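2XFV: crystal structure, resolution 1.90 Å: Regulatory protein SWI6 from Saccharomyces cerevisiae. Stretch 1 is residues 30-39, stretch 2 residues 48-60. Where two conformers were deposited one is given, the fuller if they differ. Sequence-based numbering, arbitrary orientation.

Stretch 1, residues 30-39: LKHFLPILQQ
Stretch 2, residues 48-60: ETNPDSFPTDEER

No direct hydrogen bond joins these two stretches; packing and two waters do the work, burying 657 Å² summed over both sides. Stretch 1 passes through a short 3-10 segment at Lys31 and His32 into a helix running through Gln39. Stretch 2 is extended over much of its length, interrupted by a type I turn from Asn50 to Ser53, and enters its own helix at Asp57. The chains run in opposite senses: Gln39 lies beside Thr49 and Pro35 beside Phe54, each pair with CA atoms 5.6 Å apart.

Thr49 covers the most surface. At phi/psi -55/133 with chi1 m, it lays Thr49 CG2 3.7 Å from Pro35 O and Thr49 OG1 3.4 Å from Gln39 CB, so one small branched residue fits against a full helical turn.

Phe54, at -140/127, has chi1 t and chi2 -79°, which swings its ring back to Lys31, Leu34 and Pro35. Phe54 CZ meets Lys31 O edge-on at 3.2 Å, Phe54 CD2 lies 3.5 Å from Pro35 CG, and Phe54 CE1 is 4.1 Å from Leu34 CD1. Pro55 follows at -57/135 and points toward the helix, Pro55 CG 3.8 Å from Leu34 CB; rigid rings and a leucine (m, t) make a compact apolar patch. Leu34, Pro55 and Thr49 are buried, while Phe54 is exposed yet still covers the helix side with its ring. Leu34 CD1 also touches the aliphatic Arg60 CD at 3.9 Å.

Gln39 (t, p, chi3 56°) closes the other end. Gln39 NE2 approaches Glu48 CG at 3.6 Å, while Gln39 OE1 accepts from water 2 at 2.8 Å, and that water accepts from Asn50 N at 2.9 Å. Water 1 donates to Pro35 O at 2.7 Å and lies 3.2 Å from Ser53 OG, a second polar bridge.

Thr56 caps the second helix, Thr56 OG1 accepting from Glu59 N (3.2 Å); Glu59 OE1 in turn accepts from Thr56 N (2.9 Å).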

ATOM      1  N   LEU A  30       3.058 -17.372   5.639  1.00 16.18           N
ATOM      2  CA  LEU A  30       4.377 -16.754   5.433  1.00 16.02           C
ATOM      3  C   LEU A  30       5.123 -17.331   4.235  1.00 15.36           C
ATOM      4  O   LEU A  30       5.777 -16.598   3.486  1.00 14.43           O
ATOM      5  CB  LEU A  30       5.256 -16.924   6.680  1.00 15.80           C
ATOM      6  CG  LEU A  30       6.716 -16.447   6.544  1.00 16.98           C
ATOM      7  CD1 LEU A  30       6.771 -14.924   6.351  1.00 16.84           C
ATOM      8  CD2 LEU A  30       7.578 -16.874   7.760  1.00 13.76           C
ATOM      9  N   LYS A  31       5.063 -18.650   4.062  1.00 13.25           N
ATOM     10  CA  LYS A  31       6.020 -19.300   3.157  1.00 15.28           C
ATOM     11  C   LYS A  31       5.996 -18.736   1.732  1.00 16.78           C
ATOM     12  O   LYS A  31       7.043 -18.661   1.075  1.00 17.22           O
ATOM     13  CB  LYS A  31       5.815 -20.823   3.111  1.00 16.78           C
ATOM     14  CG  LYS A  31       4.509 -21.232   2.469  1.00 27.86           C
ATOM     15  CD  LYS A  31       4.596 -22.597   1.787  1.00 50.40           C
ATOM     16  CE  LYS A  31       4.610 -23.732   2.782  1.00 52.03           C
ATOM     17  NZ  LYS A  31       4.311 -25.036   2.123  1.00 58.37           N
ATOM     18  N   HIS A  32       4.810 -18.360   1.247  1.00 15.05           N
ATOM     19  CA  HIS A  32       4.652 -17.827  -0.113  1.00 19.09           C
ATOM     20  C   HIS A  32       5.484 -16.573  -0.408  1.00 17.54           C
ATOM     21  O   HIS A  32       5.790 -16.293  -1.562  1.00 16.05           O
ATOM     22  CB  HIS A  32       3.173 -17.517  -0.419  1.00 16.35           C
ATOM     23  CG  HIS A  32       2.289 -18.729  -0.440  1.00 20.64           C
ATOM     24  ND1 HIS A  32       2.694 -19.936  -0.968  1.00 22.13           N
ATOM     25  CD2 HIS A  32       1.017 -18.912  -0.015  1.00 16.62           C
ATOM     26  CE1 HIS A  32       1.710 -20.814  -0.860  1.00 23.48           C
ATOM     27  NE2 HIS A  32       0.682 -20.219  -0.283  1.00 19.60           N
ATOM     28  N   PHE A  33       5.826 -15.819   0.632  1.00 15.36           N
ATOM     29  CA  PHE A  33       6.578 -14.575   0.480  1.00 15.72           C
ATOM     30  C   PHE A  33       8.088 -14.789   0.402  1.00 19.71           C
ATOM     31  O   PHE A  33       8.821 -13.898  -0.029  1.00 17.05           O
ATOM     32  CB  PHE A  33       6.319 -13.644   1.683  1.00 15.41           C
ATOM     33  CG  PHE A  33       4.974 -12.968   1.668  1.00 17.36           C
ATOM     34  CD1 PHE A  33       4.817 -11.727   1.056  1.00 20.46           C
ATOM     35  CD2 PHE A  33       3.876 -13.554   2.294  1.00 19.42           C
ATOM     36  CE1 PHE A  33       3.575 -11.089   1.046  1.00 24.06           C
ATOM     37  CE2 PHE A  33       2.634 -12.917   2.294  1.00 20.26           C
ATOM     38  CZ  PHE A  33       2.487 -11.692   1.667  1.00 20.83           C
ATOM     39  N   LEU A  34       8.568 -15.951   0.835  1.00 17.16           N
ATOM     40  CA  LEU A  34      10.009 -16.094   1.092  1.00 15.98           C
ATOM     41  C   LEU A  34      10.944 -16.015  -0.129  1.00 19.46           C
ATOM     42  O   LEU A  34      11.988 -15.353  -0.057  1.00 17.75           O
ATOM     43  CB  LEU A  34      10.307 -17.330   1.955  1.00 14.59           C
ATOM     44  CG  LEU A  34       9.614 -17.312   3.327  1.00 15.16           C
ATOM     45  CD1 LEU A  34       9.909 -18.615   4.080  1.00 18.77           C
ATOM     46  CD2 LEU A  34      10.043 -16.098   4.157  1.00 20.47           C
ATOM     47  N   PRO A  35      10.604 -16.700  -1.240  1.00 18.19           N
ATOM     48  CA  PRO A  35      11.502 -16.578  -2.404  1.00 18.38           C
ATOM     49  C   PRO A  35      11.706 -15.134  -2.887  1.00 19.43           C
ATOM     50  O   PRO A  35      12.846 -14.721  -3.141  1.00 18.93           O
ATOM     51  CB  PRO A  35      10.798 -17.420  -3.479  1.00 22.13           C
ATOM     52  CG  PRO A  35      10.087 -18.491  -2.683  1.00 24.92           C
ATOM     53  CD  PRO A  35       9.611 -17.782  -1.415  1.00 17.31           C
ATOM     54  N   ILE A  36      10.619 -14.379  -3.002  1.00 18.96           N
ATOM     55  CA  ILE A  36      10.701 -12.983  -3.421  1.00 18.84           C
ATOM     56  C   ILE A  36      11.404 -12.116  -2.382  1.00 19.41           C
ATOM     57  O   ILE A  36      12.181 -11.228  -2.724  1.00 19.55           O
ATOM     58  CB  ILE A  36       9.295 -12.420  -3.753  1.00 22.54           C
ATOM     59  CG1 ILE A  36       8.819 -12.988  -5.102  1.00 23.00           C
ATOM     60  CG2 ILE A  36       9.309 -10.898  -3.794  1.00 22.47           C
ATOM     61  CD1 ILE A  36       7.335 -12.776  -5.366  1.00 23.55           C
ATOM     62  N   LEU A  37      11.138 -12.376  -1.108  1.00 16.16           N
ATOM     63  CA  LEU A  37      11.770 -11.596  -0.042  1.00 19.22           C
ATOM     64  C   LEU A  37      13.284 -11.790  -0.007  1.00 22.86           C
ATOM     65  O   LEU A  37      14.038 -10.836   0.221  1.00 19.14           O
ATOM     66  CB  LEU A  37      11.147 -11.940   1.322  1.00 16.08           C
ATOM     67  CG  LEU A  37      11.566 -11.069   2.518  1.00 24.88           C
ATOM     68  CD1 LEU A  37      11.277  -9.582   2.268  1.00 24.23           C
ATOM     69  CD2 LEU A  37      10.860 -11.543   3.803  1.00 23.14           C
ATOM     70  N   GLN A  38      13.730 -13.028  -0.210  1.00 17.55           N
ATOM     71  CA  GLN A  38      15.163 -13.322  -0.264  1.00 20.95           C
ATOM     72  C   GLN A  38      15.843 -12.611  -1.442  1.00 27.54           C
ATOM     73  O   GLN A  38      16.938 -12.035  -1.300  1.00 23.13           O
ATOM     74  CB  GLN A  38      15.397 -14.845  -0.341  1.00 21.96           C
ATOM     75  CG  GLN A  38      16.877 -15.262  -0.380  1.00 24.05           C
ATOM     76  CD  GLN A  38      17.614 -14.958   0.917  1.00 35.25           C
ATOM     77  OE1 GLN A  38      18.618 -14.238   0.923  1.00 47.77           O
ATOM     78  NE2 GLN A  38      17.118 -15.500   2.021  1.00 27.01           N
ATOM     79  N   GLN A  39      15.205 -12.644  -2.610  1.00 19.64           N
ATOM     80  CA  GLN A  39      15.766 -11.970  -3.779  1.00 19.57           C
ATOM     81  C   GLN A  39      15.822 -10.456  -3.568  1.00 24.09           C
ATOM     82  O   GLN A  39      16.810  -9.804  -3.908  1.00 29.33           O
ATOM     83  CB  GLN A  39      14.972 -12.311  -5.049  1.00 20.67           C
ATOM     84  CG  GLN A  39      15.627 -11.801  -6.326  1.00 22.47           C
ATOM     85  CD  GLN A  39      16.978 -12.446  -6.580  1.00 32.07           C
ATOM     86  OE1 GLN A  39      17.088 -13.668  -6.652  1.00 32.54           O
ATOM     87  NE2 GLN A  39      18.013 -11.625  -6.718  1.00 35.01           N
ATOM     88  N   GLU A  48      14.059 -10.881 -10.852  1.00 31.95           N
ATOM     89  CA  GLU A  48      15.033 -11.932 -11.141  1.00 40.56           C
ATOM     90  C   GLU A  48      14.983 -13.089 -10.138  1.00 38.22           C
ATOM     91  O   GLU A  48      15.901 -13.913 -10.088  1.00 33.26           O
ATOM     92  CB  GLU A  48      16.455 -11.371 -11.282  1.00 41.25           C
ATOM     93  CG  GLU A  48      17.024 -10.699 -10.046  1.00 41.31           C
ATOM     94  CD  GLU A  48      18.389 -10.067 -10.306  1.00 43.22           C
ATOM     95  OE1 GLU A  48      19.026 -10.420 -11.321  1.00 56.03           O
ATOM     96  OE2 GLU A  48      18.822  -9.218  -9.497  1.00 41.39           O
ATOM     97  N   THR A  49      13.902 -13.155  -9.359  1.00 28.22           N
ATOM     98  CA  THR A  49      13.667 -14.300  -8.473  1.00 24.74           C
ATOM     99  C   THR A  49      13.702 -15.595  -9.269  1.00 31.73           C
ATOM    100  O   THR A  49      13.104 -15.705 -10.343  1.00 29.88           O
ATOM    101  CB  THR A  49      12.314 -14.202  -7.726  1.00 23.46           C
ATOM    102  OG1 THR A  49      12.256 -12.961  -7.015  1.00 22.36           O
ATOM    103  CG2 THR A  49      12.155 -15.357  -6.715  1.00 23.79           C
ATOM    104  N   ASN A  50      14.423 -16.576  -8.745  1.00 27.74           N
ATOM    105  CA  ASN A  50      14.492 -17.881  -9.381  1.00 32.06           C
ATOM    106  C   ASN A  50      13.263 -18.677  -8.963  1.00 33.31           C
ATOM    107  O   ASN A  50      13.053 -18.916  -7.779  1.00 33.16           O
ATOM    108  CB  ASN A  50      15.774 -18.597  -8.949  1.00 42.44           C
ATOM    109  CG  ASN A  50      16.014 -19.894  -9.704  1.00 52.20           C
ATOM    110  OD1 ASN A  50      15.087 -20.496 -10.248  1.00 45.33           O
ATOM    111  ND2 ASN A  50      17.269 -20.333  -9.731  1.00 60.00           N
ATOM    112  N   PRO A  51      12.433 -19.077  -9.938  1.00 42.25           N
ATOM    113  CA  PRO A  51      11.229 -19.848  -9.607  1.00 41.77           C
ATOM    114  C   PRO A  51      11.587 -21.169  -8.923  1.00 37.24           C
ATOM    115  O   PRO A  51      10.760 -21.736  -8.205  1.00 41.27           O
ATOM    116  CB  PRO A  51      10.593 -20.128 -10.978  1.00 45.96           C
ATOM    117  CG  PRO A  51      11.213 -19.152 -11.916  1.00 47.30           C
ATOM    118  CD  PRO A  51      12.587 -18.876 -11.389  1.00 47.62           C
ATOM    119  N   ASP A  52      12.811 -21.649  -9.128  1.00 31.40           N
ATOM    120  CA  ASP A  52      13.208 -22.956  -8.596  1.00 44.80           C
ATOM    121  C   ASP A  52      13.686 -22.945  -7.145  1.00 54.93           C
ATOM    122  O   ASP A  52      13.723 -23.992  -6.495  1.00 59.30           O
ATOM    123  CB  ASP A  52      14.285 -23.601  -9.478  1.00 52.19           C
ATOM    124  CG  ASP A  52      13.753 -24.032 -10.829  1.00 55.56           C
ATOM    125  OD1 ASP A  52      12.534 -24.286 -10.941  1.00 56.16           O
ATOM    126  OD2 ASP A  52      14.558 -24.116 -11.778  1.00 56.59           O
ATOM    127  N   SER A  53      14.055 -21.775  -6.636  1.00 52.95           N
ATOM    128  CA  SER A  53      14.679 -21.705  -5.322  1.00 55.46           C
ATOM    129  C   SER A  53      13.652 -21.582  -4.209  1.00 49.92           C
ATOM    130  O   SER A  53      12.607 -20.946  -4.376  1.00 51.36           O
ATOM    131  CB  SER A  53      15.650 -20.525  -5.249  1.00 63.55           C
ATOM    132  OG  SER A  53      14.964 -19.322  -4.938  1.00 72.33           O
ATOM    133  N   PHE A  54      13.949 -22.195  -3.067  1.00 31.95           N
ATOM    134  CA  PHE A  54      13.187 -21.910  -1.866  1.00 33.17           C
ATOM    135  C   PHE A  54      14.070 -21.840  -0.621  1.00 33.92           C
ATOM    136  O   PHE A  54      14.849 -22.754  -0.339  1.00 34.14           O
ATOM    137  CB  PHE A  54      12.018 -22.868  -1.657  1.00 43.98           C
ATOM    138  CG  PHE A  54      10.951 -22.295  -0.764  1.00 47.39           C
ATOM    139  CD1 PHE A  54      11.109 -22.298   0.615  1.00 49.35           C
ATOM    140  CD2 PHE A  54       9.813 -21.708  -1.308  1.00 48.65           C
ATOM    141  CE1 PHE A  54      10.139 -21.744   1.439  1.00 48.01           C
ATOM    142  CE2 PHE A  54       8.840 -21.152  -0.492  1.00 41.57           C
ATOM    143  CZ  PHE A  54       9.003 -21.168   0.876  1.00 43.52           C
ATOM    144  N   PRO A  55      13.953 -20.733   0.115  1.00 32.46           N
ATOM    145  CA  PRO A  55      14.800 -20.430   1.272  1.00 29.20           C
ATOM    146  C   PRO A  55      14.761 -21.523   2.342  1.00 24.17           C
ATOM    147  O   PRO A  55      13.690 -22.013   2.684  1.00 25.72           O
ATOM    148  CB  PRO A  55      14.195 -19.128   1.805  1.00 31.21           C
ATOM    149  CG  PRO A  55      13.628 -18.468   0.588  1.00 29.34           C
ATOM    150  CD  PRO A  55      13.102 -19.590  -0.270  1.00 34.79           C
ATOM    151  N   THR A  56      15.928 -21.887   2.865  1.00 26.00           N
ATOM    152  CA  THR A  56      15.995 -22.853   3.955  1.00 26.43           C
ATOM    153  C   THR A  56      15.515 -22.197   5.239  1.00 26.37           C
ATOM    154  O   THR A  56      15.331 -20.974   5.297  1.00 22.98           O
ATOM    155  CB  THR A  56      17.430 -23.341   4.179  1.00 28.25           C
ATOM    156  OG1 THR A  56      18.241 -22.244   4.625  1.00 26.28           O
ATOM    157  CG2 THR A  56      18.010 -23.931   2.888  1.00 32.33           C
ATOM    158  N   ASP A  57      15.309 -22.998   6.279  1.00 24.23           N
ATOM    159  CA  ASP A  57      14.896 -22.444   7.564  1.00 26.70           C
ATOM    160  C   ASP A  57      15.937 -21.471   8.111  1.00 25.41           C
ATOM    161  O   ASP A  57      15.597 -20.488   8.774  1.00 24.57           O
ATOM    162  CB  ASP A  57      14.631 -23.562   8.582  1.00 32.59           C
ATOM    163  CG  ASP A  57      13.388 -24.382   8.249  1.00 39.47           C
ATOM    164  OD1 ASP A  57      12.640 -24.007   7.317  1.00 30.33           O
ATOM    165  OD2 ASP A  57      13.157 -25.402   8.932  1.00 38.06           O
ATOM    166  N   GLU A  58      17.211 -21.757   7.852  1.00 23.09           N
ATOM    167  CA  GLU A  58      18.297 -20.888   8.306  0.52 27.52           C
ATOM    168  C   GLU A  58      18.233 -19.528   7.613  1.00 27.72           C
ATOM    169  O   GLU A  58      18.400 -18.484   8.250  1.00 28.18           O
ATOM    170  CB  GLU A  58      19.666 -21.533   8.054  0.52 33.35           C
ATOM    171  CG  GLU A  58      20.841 -20.675   8.511  0.52 40.28           C
ATOM    172  CD  GLU A  58      22.193 -21.247   8.113  0.52 50.43           C
ATOM    173  OE1 GLU A  58      22.238 -22.377   7.582  0.52 54.41           O
ATOM    174  OE2 GLU A  58      23.215 -20.562   8.336  0.52 51.22           O
ATOM    175  N   GLU A  59      17.991 -19.547   6.307  1.00 22.75           N
ATOM    176  CA  GLU A  59      17.806 -18.321   5.528  1.00 25.58           C
ATOM    177  C   GLU A  59      16.557 -17.569   6.005  1.00 26.84           C
ATOM    178  O   GLU A  59      16.566 -16.342   6.124  1.00 23.93           O
ATOM    179  CB  GLU A  59      17.712 -18.642   4.032  1.00 25.76           C
ATOM    180  CG  GLU A  59      19.044 -19.120   3.443  1.00 28.47           C
ATOM    181  CD  GLU A  59      18.950 -19.511   1.971  1.00 41.21           C
ATOM    182  OE1 GLU A  59      17.998 -20.227   1.587  1.00 34.40           O
ATOM    183  OE2 GLU A  59      19.844 -19.103   1.199  1.00 44.90           O
ATOM    184  N   ARG A  60      15.492 -18.315   6.284  1.00 22.45           N
ATOM    185  CA  ARG A  60      14.261 -17.735   6.805  1.00 19.32           C
ATOM    186  C   ARG A  60      14.517 -16.998   8.123  1.00 21.31           C
ATOM    187  O   ARG A  60      14.000 -15.901   8.322  1.00 20.80           O
ATOM    188  CB  ARG A  60      13.183 -18.814   7.003  1.00 20.05           C
ATOM    189  CG  ARG A  60      11.809 -18.265   7.439  1.00 19.83           C
ATOM    190  CD  ARG A  60      10.805 -19.384   7.749  1.00 22.65           C
ATOM    191  NE  ARG A  60      11.238 -20.201   8.890  1.00 20.63           N
ATOM    192  CZ  ARG A  60      10.771 -21.416   9.169  1.00 23.52           C
ATOM    193  NH1 ARG A  60       9.840 -21.976   8.402  1.00 24.47           N
ATOM    194  NH2 ARG A  60      11.240 -22.082  10.218  1.00 23.77           N
TER
HETATM  195  O   HOH W   1      14.962 -16.304  -3.809  1.00 21.05           O
HETATM  196  O   HOH W   2      15.976 -16.229  -6.265  1.00 27.76           O